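Local structure of Pli0006 protein (Listeria innocua, 3OP9) at residues Q7-F10 with A11-S15. The protein probably binds DNA through a helix-turn-helix domain and is thought to act as a transcriptional regulator. Numbering follows the deposited sequence. Where two conformers were deposited one is given.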
ATOM      1  N   GLN A   7       6.699  12.568 -15.126  1.00 43.36           N
ATOM      2  CA  GLN A   7       8.091  12.844 -14.791  1.00 42.21           C
ATOM      3  C   GLN A   7       8.324  12.723 -13.273  1.00 37.65           C
ATOM      4  O   GLN A   7       7.620  13.376 -12.481  1.00 32.99           O
ATOM      5  CB  GLN A   7       8.483  14.239 -15.271  1.00 49.08           C
ATOM      6  CG  GLN A   7       9.967  14.507 -15.171  1.00 68.32           C
ATOM      7  CD  GLN A   7      10.777  13.632 -16.122  1.00 81.84           C
ATOM      8  OE1 GLN A   7      10.410  13.466 -17.285  1.00 90.07           O
ATOM      9  NE2 GLN A   7      11.870  13.060 -15.624  1.00 78.10           N
ATOM     10  N   HIS A   8       9.310  11.918 -12.858  1.00 33.01           N
ATOM     11  CA  HIS A   8       9.607  11.777 -11.424  1.00 32.61           C
ATOM     12  C   HIS A   8      10.058  13.113 -10.851  1.00 28.90           C
ATOM     13  O   HIS A   8      10.371  14.039 -11.604  1.00 28.99           O
ATOM     14  CB  HIS A   8      10.690  10.727 -11.184  1.00 31.49           C
ATOM     15  CG  HIS A   8      12.036  11.100 -11.723  1.00 28.82           C
ATOM     16  ND1 HIS A   8      12.935  11.862 -11.010  1.00 30.15           N
ATOM     17  CD2 HIS A   8      12.654  10.788 -12.891  1.00 31.84           C
ATOM     18  CE1 HIS A   8      14.043  12.014 -11.715  1.00 38.37           C
ATOM     19  NE2 HIS A   8      13.901  11.364 -12.857  1.00 32.49           N
ATOM     20  N   GLN A   9      10.114  13.217  -9.527  0.64 22.15           N
ATOM     21  CA  GLN A   9      10.513  14.472  -8.895  0.64 24.30           C
ATOM     22  C   GLN A   9      11.537  14.197  -7.795  0.64 22.57           C
ATOM     23  O   GLN A   9      11.449  14.696  -6.685  0.64 20.51           O
ATOM     24  CB  GLN A   9       9.281  15.200  -8.372  0.64 28.59           C
ATOM     25  CG  GLN A   9       8.531  14.499  -7.295  0.64 29.85           C
ATOM     26  CD  GLN A   9       7.291  15.282  -6.884  0.64 41.95           C
ATOM     27  OE1 GLN A   9       6.450  15.607  -7.726  0.64 41.48           O
ATOM     28  NE2 GLN A   9       7.193  15.620  -5.594  0.64 37.29           N
ATOM     29  N   PHE A  10      12.518  13.364  -8.116  1.00 23.00           N
ATOM     30  CA  PHE A  10      13.550  13.033  -7.138  1.00 22.38           C
ATOM     31  C   PHE A  10      14.280  14.310  -6.680  1.00 23.65           C
ATOM     32  O   PHE A  10      14.511  14.510  -5.495  1.00 23.76           O
ATOM     33  CB  PHE A  10      14.561  12.049  -7.722  1.00 21.43           C
ATOM     34  CG  PHE A  10      15.763  11.836  -6.832  1.00 22.38           C
ATOM     35  CD1 PHE A  10      15.619  11.219  -5.579  1.00 23.10           C
ATOM     36  CD2 PHE A  10      17.016  12.293  -7.219  1.00 22.51           C
ATOM     37  CE1 PHE A  10      16.724  11.026  -4.742  1.00 22.52           C
ATOM     38  CE2 PHE A  10      18.121  12.107  -6.396  1.00 25.92           C
ATOM     39  CZ  PHE A  10      17.979  11.469  -5.158  1.00 27.00           C
ATOM     40  N   ALA A  11      14.631  15.197  -7.599  1.00 20.42           N
ATOM     41  CA  ALA A  11      15.480  16.308  -7.184  1.00 24.37           C
ATOM     42  C   ALA A  11      14.696  17.213  -6.218  1.00 26.18           C
ATOM     43  O   ALA A  11      15.241  17.698  -5.213  1.00 24.97           O
ATOM     44  CB  ALA A  11      15.973  17.095  -8.381  1.00 34.07           C
ATOM     45  N   GLU A  12      13.420  17.450  -6.544  1.00 20.97           N
ATOM     46  CA  GLU A  12      12.528  18.289  -5.715  1.00 23.07           C
ATOM     47  C   GLU A  12      12.337  17.641  -4.335  1.00 24.11           C
ATOM     48  O   GLU A  12      12.375  18.317  -3.302  1.00 22.61           O
ATOM     49  CB  GLU A  12      11.179  18.486  -6.442  1.00 28.64           C
ATOM     50  CG  GLU A  12      10.150  19.275  -5.635  1.00 54.85           C
ATOM     51  CD  GLU A  12       8.825  19.499  -6.388  1.00 69.49           C
ATOM     52  OE1 GLU A  12       8.808  19.417  -7.639  1.00 66.62           O
ATOM     53  OE2 GLU A  12       7.798  19.758  -5.721  1.00 74.69           O
ATOM     54  N   ASN A  13      12.143  16.325  -4.326  1.00 24.25           N
ATOM     55  CA  ASN A  13      11.942  15.577  -3.079  1.00 25.19           C
ATOM     56  C   ASN A  13      13.185  15.563  -2.218  1.00 22.36           C
ATOM     57  O   ASN A  13      13.113  15.759  -1.002  1.00 25.30           O
ATOM     58  CB  ASN A  13      11.512  14.131  -3.362  1.00 18.67           C
ATOM     59  CG  ASN A  13      10.120  14.051  -3.910  1.00 26.74           C
ATOM     60  OD1 ASN A  13       9.386  15.035  -3.884  1.00 23.87           O
ATOM     61  ND2 ASN A  13       9.724  12.874  -4.363  1.00 25.29           N
ATOM     62  N   LEU A  14      14.339  15.357  -2.842  1.00 20.17           N
ATOM     63  CA  LEU A  14      15.550  15.312  -2.054  1.00 22.09           C
ATOM     64  C   LEU A  14      15.771  16.716  -1.465  1.00 23.25           C
ATOM     65  O   LEU A  14      16.192  16.863  -0.325  1.00 23.86           O
ATOM     66  CB  LEU A  14      16.742  14.873  -2.912  1.00 22.60           C
ATOM     67  CG  LEU A  14      18.020  14.689  -2.083  1.00 26.75           C
ATOM     68  CD1 LEU A  14      17.824  13.586  -1.043  1.00 28.16           C
ATOM     69  CD2 LEU A  14      19.189  14.364  -2.967  1.00 29.37           C
ATOM     70  N   SER A  15      15.461  17.753  -2.247  1.00 23.66           N
ATOM     71  CA  SER A  15      15.641  19.125  -1.788  1.00 25.78           C
ATOM     72  C   SER A  15      14.739  19.404  -0.574  1.00 27.57           C
ATOM     73  O   SER A  15      15.156  20.041   0.390  1.00 29.60           O
ATOM     74  CB  SER A  15      15.376  20.121  -2.929  1.00 33.01           C
ATOM     75  OG  SER A  15      16.350  19.987  -3.976  1.00 30.14           O
TER
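Gln9 and Asn13 meet through backbone and side chain at the start of helix 10-21. Gln9 was modelled in two conformers. In the one described, the side-chain amide NE2 of Gln9 donates to OD1 of Asn13 at 2.8 Å. The N-H points almost straight at the oxygen, at 170°, and OD1 lies close to the amide plane of Gln9. The two amides are not coplanar; their planes are turned 57° apart. The backbone N of Asn13 donates to O of Gln9 at 2.9 Å, so Gln9, at the N-cap position, also opens the helical hydrogen bonding. In this conformer the Gln9 side chain leaves the backbone with CG between N and the carbonyl carbon (chi1 64°) and then runs extended, which carries NE2 to Asn13. One residue on, N of Leu14 donates to O of Phe10 at 2.8 Å. The Phe10 and Leu14 side chains lie alongside each other and point the same way. CB of Leu14 sits over one face of the ring, towards its rim, and CD2 of Leu14 is 3.8 Å from CZ of Phe10. This is the first helix of an all-helical domain, consistent with a helix-turn-helix of the XRE (Cro/C1) family. The buried Phe10 ring packs against Tyr42, Pro49, Leu54 and Leu57. Before the helix, ND1 of His8 accepts from N of Phe10 at 3.3 Å, and that nitrogen lies in the imidazole plane. At Ala11, O takes both N and OG of Ser15, from opposite faces of the carbonyl plane. Further out, ND2 of Asn13 donates to O of Leu68, which helps fix the amide's rotation. NE2 of His8 bonds to Glu52 of a third subunit.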